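Local coordinates for NikO protein (Streptomyces tendae, PDB 4FQD) that transfers an enolpyruvyl group in nikkomycin biosynthesis, as a member of the MurA subfamily of the EPSP synthase family, at residues L15-G20 with D451-T456; M148-V153 with T171-D176; D403-D408 with T427-H432. The protein carries 4 engineered substitutions. All coordinates share one frame; numbering follows the deposited sequence. Where two conformers were deposited one is given.

Contact 1 (L15-G20 with D451-T456); sequences LLEIHG and DIRHTT
Glu17 and Arg453 differ in their first torsions: CG of Glu17 is anti to the backbone N (chi1 -173°), that of Arg453 to the carbonyl carbon (chi1 -50°). The chains cross obliquely, with Glu17 OE2 3.5 Å from Arg453 NH1, a long salt bridge; Glu17 OE1 pairs with Arg425. His19 CE1 sits over the centre of one guanidinium face, 3.4 Å from Arg453 CZ, the two planes 40° apart. Asp451 OD1 accepts from Arg453 NE in the guanidinium plane at 3.2 Å, and OD2 adds a salt bridge to NH2 at 3.0 Å, its hydrogen bond weak. An alanine in place of Asp451 would probably leave NE and NH2 without this carboxylate and the guanidinium, kept by the long pair with Glu17, freer to turn against the His19 ring. On the other face, Leu16 CD2 lies over the His454 ring, 3.7 Å from CE1, while Ile18 and Ile452 pack on Leu416 of helix 409-419, and Ile452 also on helix 441-447. Backbone bonds such as Glu17 N to Arg453 O, 2.8 Å, join the strands. This antiparallel pair, a salt-bridge network on one face and mainly apolar side chains on the other, belongs to the beta/alpha inverse barrel fold.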
loop_
_atom_site.group_PDB
_atom_site.type_symbol
_atom_site.label_atom_id
_atom_site.label_comp_id
_atom_site.label_asym_id
_atom_site.label_seq_id
_atom_site.Cartn_x
_atom_site.Cartn_y
_atom_site.Cartn_z
ATOM N N LEU A 15 22.248 22.633 -20.008
ATOM C CA LEU A 15 21.599 22.735 -18.709
ATOM C C LEU A 15 20.276 23.482 -18.805
ATOM O O LEU A 15 20.009 24.178 -19.784
ATOM C CB LEU A 15 22.501 23.475 -17.719
ATOM C CG LEU A 15 23.776 22.810 -17.206
ATOM C CD1 LEU A 15 24.550 23.786 -16.337
ATOM C CD2 LEU A 15 23.439 21.561 -16.420
ATOM N N LEU A 16 19.450 23.328 -17.776
ATOM C CA LEU A 16 18.290 24.186 -17.585
ATOM C C LEU A 16 18.561 25.091 -16.392
ATOM O O LEU A 16 18.830 24.613 -15.292
ATOM C CB LEU A 16 17.028 23.360 -17.334
ATOM C CG LEU A 16 16.411 22.634 -18.530
ATOM C CD1 LEU A 16 15.116 21.954 -18.120
ATOM C CD2 LEU A 16 16.173 23.599 -19.680
ATOM N N GLU A 17 18.509 26.399 -16.615
ATOM C CA GLU A 17 18.733 27.357 -15.541
ATOM C C GLU A 17 17.394 27.854 -15.009
ATOM O O GLU A 17 16.704 28.633 -15.666
ATOM C CB GLU A 17 19.588 28.525 -16.032
ATOM C CG GLU A 17 20.022 29.486 -14.938
ATOM C CD GLU A 17 20.988 30.540 -15.440
ATOM O OE1 GLU A 17 22.127 30.179 -15.805
ATOM O OE2 GLU A 17 20.607 31.729 -15.476
ATOM N N ILE A 18 17.034 27.393 -13.815
ATOM C CA ILE A 18 15.723 27.684 -13.245
ATOM C C ILE A 18 15.765 28.767 -12.170
ATOM O O ILE A 18 16.537 28.681 -11.215
ATOM C CB ILE A 18 15.077 26.415 -12.648
ATOM C CG1 ILE A 18 14.998 25.306 -13.699
ATOM C CG2 ILE A 18 13.696 26.727 -12.092
ATOM C CD1 ILE A 18 15.919 24.139 -13.424
ATOM N N HIS A 19 14.930 29.786 -12.338
ATOM C CA HIS A 19 14.746 30.809 -11.317
ATOM C C HIS A 19 13.319 30.749 -10.787
ATOM O O HIS A 19 12.423 31.407 -11.315
ATOM C CB HIS A 19 15.037 32.200 -11.880
ATOM C CG HIS A 19 16.462 32.403 -12.290
ATOM N ND1 HIS A 19 16.905 32.192 -13.578
ATOM C CD2 HIS A 19 17.547 32.798 -11.581
ATOM C CE1 HIS A 19 18.199 32.450 -13.646
ATOM N NE2 HIS A 19 18.613 32.819 -12.447
ATOM N N GLY A 20 13.112 29.952 -9.745
ATOM C CA GLY A 20 11.786 29.762 -9.186
ATOM C C GLY A 20 11.368 30.881 -8.254
ATOM O O GLY A 20 12.129 31.817 -8.008
ATOM N N ASP A 451 10.458 31.128 -15.145
ATOM C CA ASP A 451 11.743 31.634 -15.607
ATOM C C ASP A 451 12.728 30.487 -15.803
ATOM O O ASP A 451 13.526 30.180 -14.918
ATOM C CB ASP A 451 12.305 32.663 -14.624
ATOM C CG ASP A 451 13.521 33.388 -15.169
ATOM O OD1 ASP A 451 13.762 33.313 -16.392
ATOM O OD2 ASP A 451 14.229 34.042 -14.376
ATOM N N ILE A 452 12.658 29.854 -16.970
ATOM C CA ILE A 452 13.545 28.745 -17.304
ATOM C C ILE A 452 14.381 29.097 -18.528
ATOM O O ILE A 452 13.845 29.511 -19.557
ATOM C CB ILE A 452 12.753 27.455 -17.585
ATOM C CG1 ILE A 452 11.716 27.214 -16.485
ATOM C CG2 ILE A 452 13.697 26.266 -17.716
ATOM C CD1 ILE A 452 10.826 26.021 -16.735
ATOM N N ARG A 453 15.694 28.933 -18.413
ATOM C CA ARG A 453 16.608 29.321 -19.481
ATOM C C ARG A 453 17.464 28.146 -19.944
ATOM O O ARG A 453 17.852 27.297 -19.144
ATOM C CB ARG A 453 17.503 30.468 -19.009
ATOM C CG ARG A 453 16.737 31.616 -18.371
ATOM C CD ARG A 453 17.667 32.602 -17.684
ATOM N NE ARG A 453 16.921 33.585 -16.904
ATOM C CZ ARG A 453 17.482 34.543 -16.174
ATOM N NH1 ARG A 453 18.802 34.653 -16.121
ATOM N NH2 ARG A 453 16.722 35.393 -15.496
ATOM N N HIS A 454 17.753 28.104 -21.242
ATOM C CA HIS A 454 18.620 27.074 -21.804
ATOM C C HIS A 454 20.073 27.541 -21.818
ATOM O O HIS A 454 20.423 28.483 -22.527
ATOM C CB HIS A 454 18.179 26.708 -23.223
ATOM C CG HIS A 454 16.876 25.971 -23.280
ATOM N ND1 HIS A 454 16.797 24.596 -23.254
ATOM C CD2 HIS A 454 15.602 26.420 -23.365
ATOM C CE1 HIS A 454 15.532 24.228 -23.319
ATOM N NE2 HIS A 454 14.783 25.316 -23.387
ATOM N N THR A 455 20.914 26.880 -21.029
ATOM C CA THR A 455 22.325 27.240 -20.946
ATOM C C THR A 455 23.220 26.036 -21.217
ATOM O O THR A 455 22.774 25.027 -21.762
ATOM C CB THR A 455 22.682 27.819 -19.565
ATOM O OG1 THR A 455 22.392 26.852 -18.549
ATOM C CG2 THR A 455 21.887 29.088 -19.293
ATOM N N THR A 456 24.488 26.154 -20.834
ATOM C CA THR A 456 25.443 25.065 -20.995
ATOM C C THR A 456 26.286 24.912 -19.730
ATOM O O THR A 456 26.452 25.863 -18.965
ATOM C CB THR A 456 26.361 25.293 -22.215
ATOM O OG1 THR A 456 25.626 25.952 -23.253
ATOM C CG2 THR A 456 26.893 23.968 -22.743
HETATM O O HOH W 1 10.073 30.883 -12.052
#

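Contact 2 (M148-V153 with T171-D176)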
loop_
_atom_site.group_PDB
_atom_site.type_symbol
_atom_site.label_atom_id
_atom_site.label_comp_id
_atom_site.label_asym_id
_atom_site.label_seq_id
_atom_site.Cartn_x
_atom_site.Cartn_y
_atom_site.Cartn_z
ATOM N N MET A 148 4.081 -14.195 -27.749
ATOM C CA MET A 148 4.087 -14.560 -29.162
ATOM C C MET A 148 4.430 -16.035 -29.354
ATOM O O MET A 148 3.993 -16.661 -30.320
ATOM C CB MET A 148 5.064 -13.680 -29.947
ATOM C CG MET A 148 4.549 -12.275 -30.214
ATOM S SD MET A 148 5.717 -11.242 -31.120
ATOM C CE MET A 148 6.972 -10.974 -29.872
ATOM N N GLY A 149 5.206 -16.583 -28.425
ATOM C CA GLY A 149 5.582 -17.984 -28.469
ATOM C C GLY A 149 4.392 -18.917 -28.331
ATOM O O GLY A 149 4.404 -20.032 -28.853
ATOM N N ARG A 150 3.361 -18.459 -27.629
ATOM C CA ARG A 150 2.156 -19.258 -27.437
ATOM C C ARG A 150 1.312 -19.304 -28.704
ATOM O O ARG A 150 0.432 -20.153 -28.840
ATOM C CB ARG A 150 1.319 -18.708 -26.283
ATOM C CG ARG A 150 2.050 -18.637 -24.958
ATOM C CD ARG A 150 1.070 -18.750 -23.807
ATOM N NE ARG A 150 1.643 -18.302 -22.544
ATOM C CZ ARG A 150 1.025 -18.396 -21.373
ATOM N NH1 ARG A 150 -0.186 -18.934 -21.305
ATOM N NH2 ARG A 150 1.616 -17.960 -20.269
ATOM N N PHE A 151 1.579 -18.381 -29.622
ATOM C CA PHE A 151 0.872 -18.339 -30.898
ATOM C C PHE A 151 1.644 -19.096 -31.976
ATOM O O PHE A 151 1.234 -19.127 -33.136
ATOM C CB PHE A 151 0.628 -16.892 -31.341
ATOM C CG PHE A 151 -0.368 -16.152 -30.491
ATOM C CD1 PHE A 151 0.023 -15.553 -29.304
ATOM C CD2 PHE A 151 -1.692 -16.044 -30.883
ATOM C CE1 PHE A 151 -0.888 -14.869 -28.521
ATOM C CE2 PHE A 151 -2.608 -15.359 -30.105
ATOM C CZ PHE A 151 -2.205 -14.772 -28.922
ATOM N N GLY A 152 2.765 -19.698 -31.590
ATOM C CA GLY A 152 3.543 -20.513 -32.505
ATOM C C GLY A 152 4.806 -19.858 -33.036
ATOM O O GLY A 152 5.490 -20.426 -33.888
ATOM N N VAL A 153 5.118 -18.666 -32.539
ATOM C CA VAL A 153 6.315 -17.950 -32.973
ATOM C C VAL A 153 7.582 -18.551 -32.367
ATOM O O VAL A 153 7.673 -18.738 -31.153
ATOM C CB VAL A 153 6.238 -16.449 -32.624
ATOM C CG1 VAL A 153 7.547 -15.750 -32.960
ATOM C CG2 VAL A 153 5.078 -15.796 -33.356
ATOM N N THR A 171 -1.308 -19.759 -34.412
ATOM C CA THR A 171 -2.424 -20.509 -33.849
ATOM C C THR A 171 -2.999 -19.795 -32.631
ATOM O O THR A 171 -2.256 -19.215 -31.841
ATOM C CB THR A 171 -1.993 -21.930 -33.448
ATOM O OG1 THR A 171 -0.896 -21.857 -32.530
ATOM C CG2 THR A 171 -1.572 -22.725 -34.676
ATOM N N PRO A 172 -4.333 -19.834 -32.478
ATOM C CA PRO A 172 -5.004 -19.201 -31.339
ATOM C C PRO A 172 -4.639 -19.897 -30.032
ATOM O O PRO A 172 -4.117 -21.012 -30.048
ATOM C CB PRO A 172 -6.489 -19.403 -31.653
ATOM C CG PRO A 172 -6.526 -20.605 -32.530
ATOM C CD PRO A 172 -5.290 -20.507 -33.373
ATOM N N CYS A 173 -4.890 -19.221 -28.913
ATOM C CA CYS A 173 -4.519 -19.742 -27.602
ATOM C C CYS A 173 -5.399 -19.154 -26.494
ATOM O O CYS A 173 -6.060 -18.134 -26.690
ATOM C CB CYS A 173 -3.039 -19.452 -27.323
ATOM S SG CYS A 173 -2.388 -20.212 -25.819
ATOM N N THR A 174 -5.414 -19.809 -25.337
ATOM C CA THR A 174 -6.146 -19.315 -24.180
ATOM C C THR A 174 -5.153 -18.949 -23.085
ATOM O O THR A 174 -4.522 -19.825 -22.496
ATOM C CB THR A 174 -7.118 -20.377 -23.644
ATOM O OG1 THR A 174 -8.026 -20.759 -24.685
ATOM C CG2 THR A 174 -7.904 -19.839 -22.454
ATOM N N ILE A 175 -5.008 -17.655 -22.819
ATOM C CA ILE A 175 -3.995 -17.186 -21.880
ATOM C C ILE A 175 -4.588 -16.435 -20.693
ATOM O O ILE A 175 -5.467 -15.589 -20.857
ATOM C CB ILE A 175 -2.989 -16.241 -22.563
ATOM C CG1 ILE A 175 -2.574 -16.779 -23.933
ATOM C CG2 ILE A 175 -1.775 -16.019 -21.672
ATOM C CD1 ILE A 175 -1.639 -15.852 -24.686
ATOM N N ASP A 176 -4.096 -16.750 -19.500
ATOM C CA ASP A 176 -4.398 -15.961 -18.317
ATOM C C ASP A 176 -3.292 -14.925 -18.161
ATOM O O ASP A 176 -2.133 -15.278 -17.953
ATOM C CB ASP A 176 -4.466 -16.855 -17.079
ATOM C CG ASP A 176 -5.152 -16.178 -15.905
ATOM O OD1 ASP A 176 -5.181 -14.930 -15.861
ATOM O OD2 ASP A 176 -5.664 -16.900 -15.023
HETATM O O HOH W 2 -2.147 -19.166 -19.235
HETATM O O HOH W 3 -1.216 -21.647 -29.941
#
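Thr171 N donates to Phe151 O at 2.9 Å, tying the loop ahead of strand 174-176 to the chain leaving helix 142-149. A weaker reverse contact runs from Phe151 CA to Thr171 O, 3.4 Å apart. The Phe151 ring touches 171-176 at two places: its CD2 is 3.4 Å from Thr171 O, and CE1, diagonally across the ring, is 4.0 Å from Ile175 CD1. Arg150 runs extended from CG to NE and lays one guanidinium face against the Ile175 methyl CG2, which is 3.3 Å from NH1 and offset toward the rim. The edge of the group stays polar: NH1 gives a hydrogen bond to a water that also accepts from Asp176 N, while NH2 forms a salt bridge with Asp179. Gly152, at phi 104°, is where the chain leaves helical geometry; a side chain here would jam against the preceding carbonyl O. Met148 O accepts from Phe151 N and Val153 N, and Gly149 O from Gly152 N: the helix ends in a Schellman motif, beyond which the chain bonds to the loop leading into edge strand 174-176, while Arg150 and Phe151 pack on Ile175 within it.

Contact 3 (D403-D408 with T427-H432)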
loop_
_atom_site.group_PDB
_atom_site.type_symbol
_atom_site.label_atom_id
_atom_site.label_comp_id
_atom_site.label_asym_id
_atom_site.label_seq_id
_atom_site.Cartn_x
_atom_site.Cartn_y
_atom_site.Cartn_z
ATOM N N ASP A 403 22.588 21.685 -8.054
ATOM C CA ASP A 403 22.699 21.112 -9.391
ATOM C C ASP A 403 21.981 19.772 -9.455
ATOM O O ASP A 403 22.503 18.755 -8.999
ATOM C CB ASP A 403 24.164 20.932 -9.789
ATOM C CG ASP A 403 24.870 22.247 -10.025
ATOM O OD1 ASP A 403 24.591 22.895 -11.057
ATOM O OD2 ASP A 403 25.712 22.629 -9.187
ATOM N N LEU A 404 20.783 19.777 -10.027
ATOM C CA LEU A 404 19.952 18.579 -10.067
ATOM C C LEU A 404 20.175 17.759 -11.333
ATOM O O LEU A 404 20.262 18.302 -12.434
ATOM C CB LEU A 404 18.472 18.949 -9.931
ATOM C CG LEU A 404 17.879 18.986 -8.519
ATOM C CD1 LEU A 404 18.731 19.805 -7.570
ATOM C CD2 LEU A 404 16.465 19.535 -8.556
ATOM N N ARG A 405 20.270 16.445 -11.166
ATOM C CA ARG A 405 20.421 15.539 -12.298
ATOM C C ARG A 405 19.201 14.638 -12.435
ATOM O O ARG A 405 18.820 13.944 -11.492
ATOM C CB ARG A 405 21.684 14.689 -12.145
ATOM C CG ARG A 405 21.840 13.633 -13.228
ATOM C CD ARG A 405 23.025 12.723 -12.957
ATOM N NE ARG A 405 23.150 11.679 -13.971
ATOM C CZ ARG A 405 23.773 11.840 -15.133
ATOM N NH1 ARG A 405 24.325 13.007 -15.433
ATOM N NH2 ARG A 405 23.842 10.838 -15.999
ATOM N N ALA A 406 18.589 14.653 -13.615
ATOM C CA ALA A 406 17.430 13.811 -13.884
ATOM C C ALA A 406 17.865 12.401 -14.262
ATOM O O ALA A 406 18.816 12.218 -15.019
ATOM C CB ALA A 406 16.580 14.417 -14.985
ATOM N N THR A 407 17.166 11.406 -13.728
ATOM C CA THR A 407 17.484 10.013 -14.017
ATOM C C THR A 407 16.560 9.442 -15.085
ATOM O O THR A 407 16.916 8.486 -15.774
ATOM C CB THR A 407 17.397 9.137 -12.753
ATOM O OG1 THR A 407 16.099 9.275 -12.161
ATOM C CG2 THR A 407 18.457 9.549 -11.743
ATOM N N ASP A 408 15.377 10.033 -15.221
ATOM C CA ASP A 408 14.391 9.553 -16.185
ATOM C C ASP A 408 13.387 10.632 -16.584
ATOM O O ASP A 408 13.541 11.800 -16.226
ATOM C CB ASP A 408 13.660 8.324 -15.635
ATOM C CG ASP A 408 13.108 8.548 -14.241
ATOM O OD1 ASP A 408 11.990 9.094 -14.123
ATOM O OD2 ASP A 408 13.791 8.175 -13.264
ATOM N N THR A 427 19.938 24.499 -11.217
ATOM C CA THR A 427 20.271 23.928 -12.513
ATOM C C THR A 427 19.799 22.483 -12.606
ATOM O O THR A 427 19.871 21.730 -11.635
ATOM C CB THR A 427 21.782 23.995 -12.796
ATOM O OG1 THR A 427 22.496 23.348 -11.738
ATOM C CG2 THR A 427 22.240 25.443 -12.899
ATOM N N LEU A 428 19.307 22.105 -13.782
ATOM C CA LEU A 428 18.838 20.748 -14.023
ATOM C C LEU A 428 19.397 20.215 -15.337
ATOM O O LEU A 428 19.245 20.845 -16.385
ATOM C CB LEU A 428 17.309 20.708 -14.053
ATOM C CG LEU A 428 16.665 19.359 -14.385
ATOM C CD1 LEU A 428 17.023 18.313 -13.338
ATOM C CD2 LEU A 428 15.157 19.502 -14.514
ATOM N N ARG A 429 20.050 19.059 -15.280
ATOM C CA ARG A 429 20.570 18.427 -16.489
ATOM C C ARG A 429 19.914 17.078 -16.758
ATOM O O ARG A 429 19.111 16.600 -15.955
ATOM C CB ARG A 429 22.092 18.290 -16.437
ATOM C CG ARG A 429 22.634 17.543 -15.236
ATOM C CD ARG A 429 24.153 17.525 -15.288
ATOM N NE ARG A 429 24.745 16.805 -14.166
ATOM C CZ ARG A 429 25.135 17.378 -13.032
ATOM N NH1 ARG A 429 24.995 18.685 -12.863
ATOM N NH2 ARG A 429 25.667 16.642 -12.067
ATOM N N ASN A 430 20.273 16.476 -17.890
ATOM C CA ASN A 430 19.614 15.270 -18.386
ATOM C C ASN A 430 18.117 15.490 -18.568
ATOM O O ASN A 430 17.311 14.592 -18.332
ATOM C CB ASN A 430 19.880 14.067 -17.477
ATOM C CG ASN A 430 21.271 13.498 -17.657
ATOM O OD1 ASN A 430 21.571 12.403 -17.186
ATOM N ND2 ASN A 430 22.133 14.243 -18.339
ATOM N N HIS A 431 17.760 16.697 -18.994
ATOM C CA HIS A 431 16.368 17.061 -19.220
ATOM C C HIS A 431 15.919 16.663 -20.621
ATOM O O HIS A 431 14.821 17.012 -21.055
ATOM C CB HIS A 431 16.169 18.561 -19.009
ATOM C CG HIS A 431 17.090 19.413 -19.829
ATOM N ND1 HIS A 431 18.404 19.631 -19.483
ATOM C CD2 HIS A 431 16.878 20.102 -20.975
ATOM C CE1 HIS A 431 18.967 20.419 -20.385
ATOM N NE2 HIS A 431 18.065 20.719 -21.297
ATOM N N HIS A 432 16.776 15.927 -21.323
ATOM C CA HIS A 432 16.458 15.437 -22.658
ATOM C C HIS A 432 15.379 14.363 -22.586
ATOM O O HIS A 432 14.752 14.031 -23.592
ATOM C CB HIS A 432 17.711 14.880 -23.336
ATOM C CG HIS A 432 18.344 13.744 -22.595
ATOM N ND1 HIS A 432 19.344 13.927 -21.664
ATOM C CD2 HIS A 432 18.118 12.410 -22.643
ATOM C CE1 HIS A 432 19.708 12.756 -21.173
ATOM N NE2 HIS A 432 18.977 11.818 -21.751
HETATM O O HOH W 4 22.483 20.229 -12.996
#
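The side chain of Arg429 reaches across to strand 403-405, touching Arg405 and Asp403. Its CB packs on Leu15 of strand 14-19, on the other side from strand 403-405. CG occupies the position between the backbone N and the carbonyl carbon (chi1 56°) and stands 3.7 Å from Leu404 O. Farther out, NE approaches Arg405 NH1 to 4.0 Å, near the plane of that guanidinium; two like charges so close would be expected to repel. The Arg429 guanidinium itself has Arg405 CB over one face, and NH1 ends 3.9 Å from Asp403 CB. Its aliphatic surroundings thus come from the bases of the side chains on the same sheet face.

The two strands are parallel and belong to a beta-alpha-beta unit, with helix 409-419 between them in sequence. Leu404 N donates to Thr427 O at 2.7 Å, Arg429 N returns a bond to Leu404 O, and Ala406 N continues to Arg429 O beyond the end of strand 403-405. Under the helix, Leu428 CD1 nestles 3.8 Å from Leu404 CB, and both leucines also meet Leu415. Asp408 sits at the N-cap of that helix, with OD1 accepting from Ala411 N.

Past the strand, Asn430 turns the chain at a positive phi of 57°. Its CB lies 3.3 Å from Ala406 O, and its OD1 reaches over one face of the Arg405 guanidinium, offset toward the rim, 3.1 Å from CZ. With the amide and guanidinium planes 62° apart, the partly negative oxygen lies above the cation rather than bonding to an N-H, an electrostatic contact that would probably be favourable.

Overall arrangement
Contacts 1 and 3 lie side by side in one mixed sheet, their centres 11 Å apart. Across it the strands run 402-405, 425-429, 14-19, 451-456, so contact 3 joins one outer pair and contact 1 the other, with Leu16 N and Leu428 O probably hydrogen-bonded between them. Contact 2 lies on the opposite side of the chain's centre, about 51 Å from contact 1 and 42 Å from contact 3 between centres, at the edge of a different sheet. Along the chain, contact 1 encloses contact 2 and then contact 3. The two ends of the chain therefore complete one sheet together, consistent with the two-domain architecture of MurA-type enzymes.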